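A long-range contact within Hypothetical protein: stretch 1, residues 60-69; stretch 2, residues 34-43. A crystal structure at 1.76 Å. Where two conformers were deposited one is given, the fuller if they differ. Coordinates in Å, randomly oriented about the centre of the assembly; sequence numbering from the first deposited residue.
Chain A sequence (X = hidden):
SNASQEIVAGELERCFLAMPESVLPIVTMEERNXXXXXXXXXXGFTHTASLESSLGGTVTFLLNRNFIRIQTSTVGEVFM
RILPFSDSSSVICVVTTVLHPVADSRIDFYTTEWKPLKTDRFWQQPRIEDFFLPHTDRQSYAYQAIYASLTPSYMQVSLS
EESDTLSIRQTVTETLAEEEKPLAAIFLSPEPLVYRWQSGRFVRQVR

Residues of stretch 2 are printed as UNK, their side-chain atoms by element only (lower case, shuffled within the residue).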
# COMPACT_ATOMS: atom_id res chain seq x y z
N THR A 60 -10.37 -11.87 -3.88
CA THR A 60 -11.51 -11.16 -3.31
C THR A 60 -11.41 -9.67 -3.61
O THR A 60 -10.32 -9.08 -3.57
CB THR A 60 -11.60 -11.39 -1.81
OG1 THR A 60 -10.45 -10.81 -1.18
CG2 THR A 60 -11.63 -12.88 -1.52
N PHE A 61 -12.55 -9.05 -3.84
CA PHE A 61 -12.63 -7.64 -4.15
C PHE A 61 -13.52 -6.92 -3.15
O PHE A 61 -14.58 -7.43 -2.79
CB PHE A 61 -13.23 -7.44 -5.54
CG PHE A 61 -12.41 -7.98 -6.67
CD1 PHE A 61 -11.48 -7.18 -7.31
CD2 PHE A 61 -12.54 -9.29 -7.09
CE1 PHE A 61 -10.72 -7.67 -8.36
CE2 PHE A 61 -11.78 -9.77 -8.13
CZ PHE A 61 -10.87 -8.95 -8.75
N LEU A 62 -13.06 -5.75 -2.68
CA LEU A 62 -13.90 -4.75 -2.09
C LEU A 62 -13.94 -3.58 -3.07
O LEU A 62 -12.92 -2.99 -3.34
CB LEU A 62 -13.35 -4.26 -0.74
CG LEU A 62 -13.30 -5.33 0.36
CD1 LEU A 62 -12.75 -4.69 1.63
CD2 LEU A 62 -14.67 -5.95 0.60
N LEU A 63 -15.13 -3.32 -3.61
CA LEU A 63 -15.36 -2.32 -4.65
C LEU A 63 -16.17 -1.15 -4.07
O LEU A 63 -17.33 -1.31 -3.77
CB LEU A 63 -16.08 -2.92 -5.85
CG LEU A 63 -15.39 -4.12 -6.52
CD1 LEU A 63 -16.34 -4.73 -7.56
CD2 LEU A 63 -14.07 -3.76 -7.19
N ASN A 64 -15.53 -0.00 -3.94
CA ASN A 64 -16.16 1.21 -3.45
C ASN A 64 -15.84 2.36 -4.44
O ASN A 64 -14.83 2.33 -5.13
CB ASN A 64 -15.67 1.47 -2.01
CG ASN A 64 -16.29 2.70 -1.36
OD1 ASN A 64 -16.06 3.83 -1.80
ND2 ASN A 64 -17.03 2.48 -0.27
N ARG A 65 -16.73 3.35 -4.52
CA ARG A 65 -16.55 4.50 -5.42
C ARG A 65 -15.23 5.22 -5.19
O ARG A 65 -14.69 5.86 -6.12
CB ARG A 65 -17.72 5.50 -5.28
CG ARG A 65 -17.76 6.57 -6.38
CD ARG A 65 -18.64 7.74 -6.03
NE ARG A 65 -18.77 8.68 -7.15
CZ ARG A 65 -19.55 8.48 -8.20
NH1 ARG A 65 -20.32 7.40 -8.28
NH2 ARG A 65 -19.61 9.40 -9.16
N ASN A 66 -14.74 5.17 -3.96
CA ASN A 66 -13.50 5.84 -3.59
C ASN A 66 -12.29 4.98 -3.29
O ASN A 66 -11.21 5.52 -3.07
CB ASN A 66 -13.75 6.80 -2.44
CG ASN A 66 -14.72 7.90 -2.84
OD1 ASN A 66 -15.72 8.12 -2.16
ND2 ASN A 66 -14.43 8.56 -3.95
N PHE A 67 -12.44 3.66 -3.31
CA PHE A 67 -11.27 2.78 -3.17
C PHE A 67 -11.64 1.35 -3.60
O PHE A 67 -12.81 0.93 -3.51
CB PHE A 67 -10.79 2.77 -1.71
CG PHE A 67 -11.79 2.15 -0.75
CD1 PHE A 67 -11.76 0.78 -0.50
CD2 PHE A 67 -12.73 2.92 -0.09
CE1 PHE A 67 -12.67 0.20 0.34
CE2 PHE A 67 -13.68 2.30 0.78
CZ PHE A 67 -13.62 0.97 0.98
N ILE A 68 -10.64 0.61 -4.08
CA ILE A 68 -10.76 -0.81 -4.38
C ILE A 68 -9.64 -1.53 -3.60
O ILE A 68 -8.47 -1.14 -3.67
CB ILE A 68 -10.61 -1.05 -5.90
CG1 ILE A 68 -11.84 -0.45 -6.62
CG2 ILE A 68 -10.36 -2.53 -6.20
CD1 ILE A 68 -11.70 -0.36 -8.07
N ARG A 69 -10.02 -2.60 -2.89
CA ARG A 69 -9.06 -3.39 -2.12
C ARG A 69 -9.23 -4.82 -2.57
O ARG A 69 -10.35 -5.38 -2.49
CB ARG A 69 -9.29 -3.24 -0.61
CG ARG A 69 -8.22 -3.96 0.27
CD ARG A 69 -8.54 -3.89 1.76
NE ARG A 69 -8.65 -2.57 2.38
CZ ARG A 69 -7.65 -1.81 2.79
NH1 ARG A 69 -6.36 -2.13 2.56
NH2 ARG A 69 -7.93 -0.66 3.37
N UNK A 34 -16.83 -8.49 -16.24
CA UNK A 34 -18.03 -9.27 -15.81
C UNK A 34 -18.31 -9.06 -14.29
O UNK A 34 -19.46 -8.88 -13.90
o UNK A 34 -18.43 -10.19 -18.56
c UNK A 34 -17.94 -10.77 -16.20
o UNK A 34 -17.59 -12.16 -18.17
c UNK A 34 -17.99 -11.05 -17.74
N UNK A 35 -17.28 -9.02 -13.45
CA UNK A 35 -17.43 -8.69 -12.01
C UNK A 35 -18.08 -7.33 -11.79
O UNK A 35 -18.96 -7.16 -10.96
c UNK A 35 -16.11 -8.83 -8.81
c UNK A 35 -14.46 -7.30 -9.89
c UNK A 35 -16.04 -8.66 -11.33
c UNK A 35 -15.88 -7.90 -10.00
N UNK A 36 -17.55 -6.34 -12.48
CA UNK A 36 -18.11 -5.00 -12.41
C UNK A 36 -19.55 -4.94 -12.91
O UNK A 36 -20.36 -4.23 -12.32
c UNK A 36 -17.24 -4.04 -13.20
s UNK A 36 -15.68 -3.69 -12.35
N UNK A 37 -19.87 -5.66 -13.99
CA UNK A 37 -21.25 -5.76 -14.46
C UNK A 37 -22.23 -6.30 -13.43
O UNK A 37 -23.33 -5.76 -13.26
c UNK A 37 -20.62 -7.24 -18.86
c UNK A 37 -21.38 -6.56 -15.77
n UNK A 37 -19.67 -6.81 -19.70
c UNK A 37 -22.70 -6.31 -16.42
n UNK A 37 -20.42 -8.38 -18.20
c UNK A 37 -22.85 -6.90 -17.82
n UNK A 37 -21.74 -6.53 -18.70
N UNK A 38 -21.84 -7.36 -12.72
CA UNK A 38 -22.69 -7.88 -11.64
C UNK A 38 -22.78 -6.90 -10.46
O UNK A 38 -23.81 -6.87 -9.76
c UNK A 38 -21.75 -11.67 -11.67
n UNK A 38 -18.13 -11.97 -11.03
n UNK A 38 -19.27 -12.37 -12.99
c UNK A 38 -19.28 -12.00 -11.70
c UNK A 38 -22.10 -10.30 -12.23
n UNK A 38 -20.42 -11.68 -11.07
c UNK A 38 -22.15 -9.24 -11.15
N UNK A 39 -21.72 -6.13 -10.23
CA UNK A 39 -21.66 -5.12 -9.16
C UNK A 39 -22.56 -3.92 -9.47
O UNK A 39 -23.16 -3.33 -8.56
c UNK A 39 -20.24 -4.62 -8.97
N UNK A 40 -22.66 -3.58 -10.74
CA UNK A 40 -23.30 -2.31 -11.15
C UNK A 40 -22.34 -1.20 -10.73
O UNK A 40 -21.23 -1.48 -10.36
N UNK A 41 -22.80 0.05 -10.75
CA UNK A 41 -21.92 1.16 -10.42
C UNK A 41 -21.40 1.07 -8.97
O UNK A 41 -22.09 0.63 -8.04
c UNK A 41 -21.77 2.55 -13.22
n UNK A 41 -23.76 3.37 -12.83
n UNK A 41 -22.33 3.01 -14.39
c UNK A 41 -22.59 2.51 -10.75
c UNK A 41 -23.53 3.50 -14.13
c UNK A 41 -22.66 2.78 -12.23
N UNK A 42 -20.13 1.42 -8.81
CA UNK A 42 -19.52 1.53 -7.48
C UNK A 42 -20.02 2.76 -6.73
O UNK A 42 -20.04 3.86 -7.27
c UNK A 42 -17.35 0.55 -8.52
c UNK A 42 -18.03 -0.79 -8.38
c UNK A 42 -15.83 0.48 -8.24
c UNK A 42 -18.00 1.62 -7.62
N UNK A 43 -20.40 2.55 -5.47
CA UNK A 43 -21.02 3.60 -4.66
C UNK A 43 -20.29 3.74 -3.34
O UNK A 43 -19.21 3.18 -3.15
c UNK A 43 -22.47 3.26 -4.37
o UNK A 43 -22.56 2.16 -3.47
O HOH W 1 -19.90 -0.06 -4.42

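Position 34 carries two carbons, the second bearing two oxygens, and lies beyond reach of stretch 1. A short carboxylate is Asp-34. Its charge suits a partly exposed helical site, and it is used within its own stretch, as position 37 will show.

Position 35 has four carbons forked at the second, and its CA-to-CB bond points toward the strand. One terminal methyl sits over a face of the Phe-61 ring, 3.8 Å from the centroid and only 5° off the normal. This is Leu-35, whose CD2 makes that CH-pi contact and also lies 3.9 Å from Leu-63 CD1. A branched apolar chain suits this buried site because a single methyl can meet both an aromatic face and a second leucine.

Position 36 has one carbon and then a sulfur, which identifies Cys-36. Buried but directed sideways, it makes no contact within 4.5 Å of stretch 1; a small, weakly polar side chain is at ease there.

At position 37, three carbons lead to a nitrogen and then to a carbon carrying two more nitrogens. This guanidinium belongs to Arg-37, exposed and far from the strand. Its NH1 donates to Asp-34 OD1 at 2.7 Å, a salt bridge along the helix surface.

Position 38 repeats that pattern of atoms and is therefore Arg-38. It too is exposed and out of reach of stretch 1, where a long charged chain can remain solvated.

Position 39 has a single carbon, pointing toward stretch 1: Ala-39. Its CB lies 4.1 Å from Leu-63 CD1, so even this short side chain adds to the apolar contact at the end of the helix.

Position 40 has no side-chain atoms and is Gly-40. It is the first residue to leave helical geometry, and its phi of 71° is a value that glycine adopts readily.

Position 41 has one carbon and then a five-membered ring of three carbons and two nitrogens, the imidazole of His-41. It is exposed, and its ring stays clear of stretch 1.

Position 42 again shows four carbons forked at the second, now buried and pointing toward the strand. This is Leu-42, which has the largest area covered by stretch 1. CD2 lies 3.8 Å from Leu-63 CB and CD1 4.2 Å from Ile-68 CD1, so the fork reaches apolar groups from both strands of the hairpin.

Position 43 has one carbon and one oxygen: Ser-43. Its side chain points away, so a small polar group fits while the backbone makes the contact. Arg-65 N donates to Ser-43 O at 2.8 Å with a nearly linear angle of 171°.

The contact thus has two parts. Leu-35, Ala-39 and Leu-42 pack around Leu-63, with Phe-61 and Ile-68 extending the apolar surface. Beyond the helix, the Arg-65 to Ser-43 hydrogen bond joins the two stretches, and a water accepts from Ser-43 N at 2.9 Å and donates to Leu-63 O at 2.9 Å, bridging the backbones.

Stretch 2 34-43: DLCRRAGHLS
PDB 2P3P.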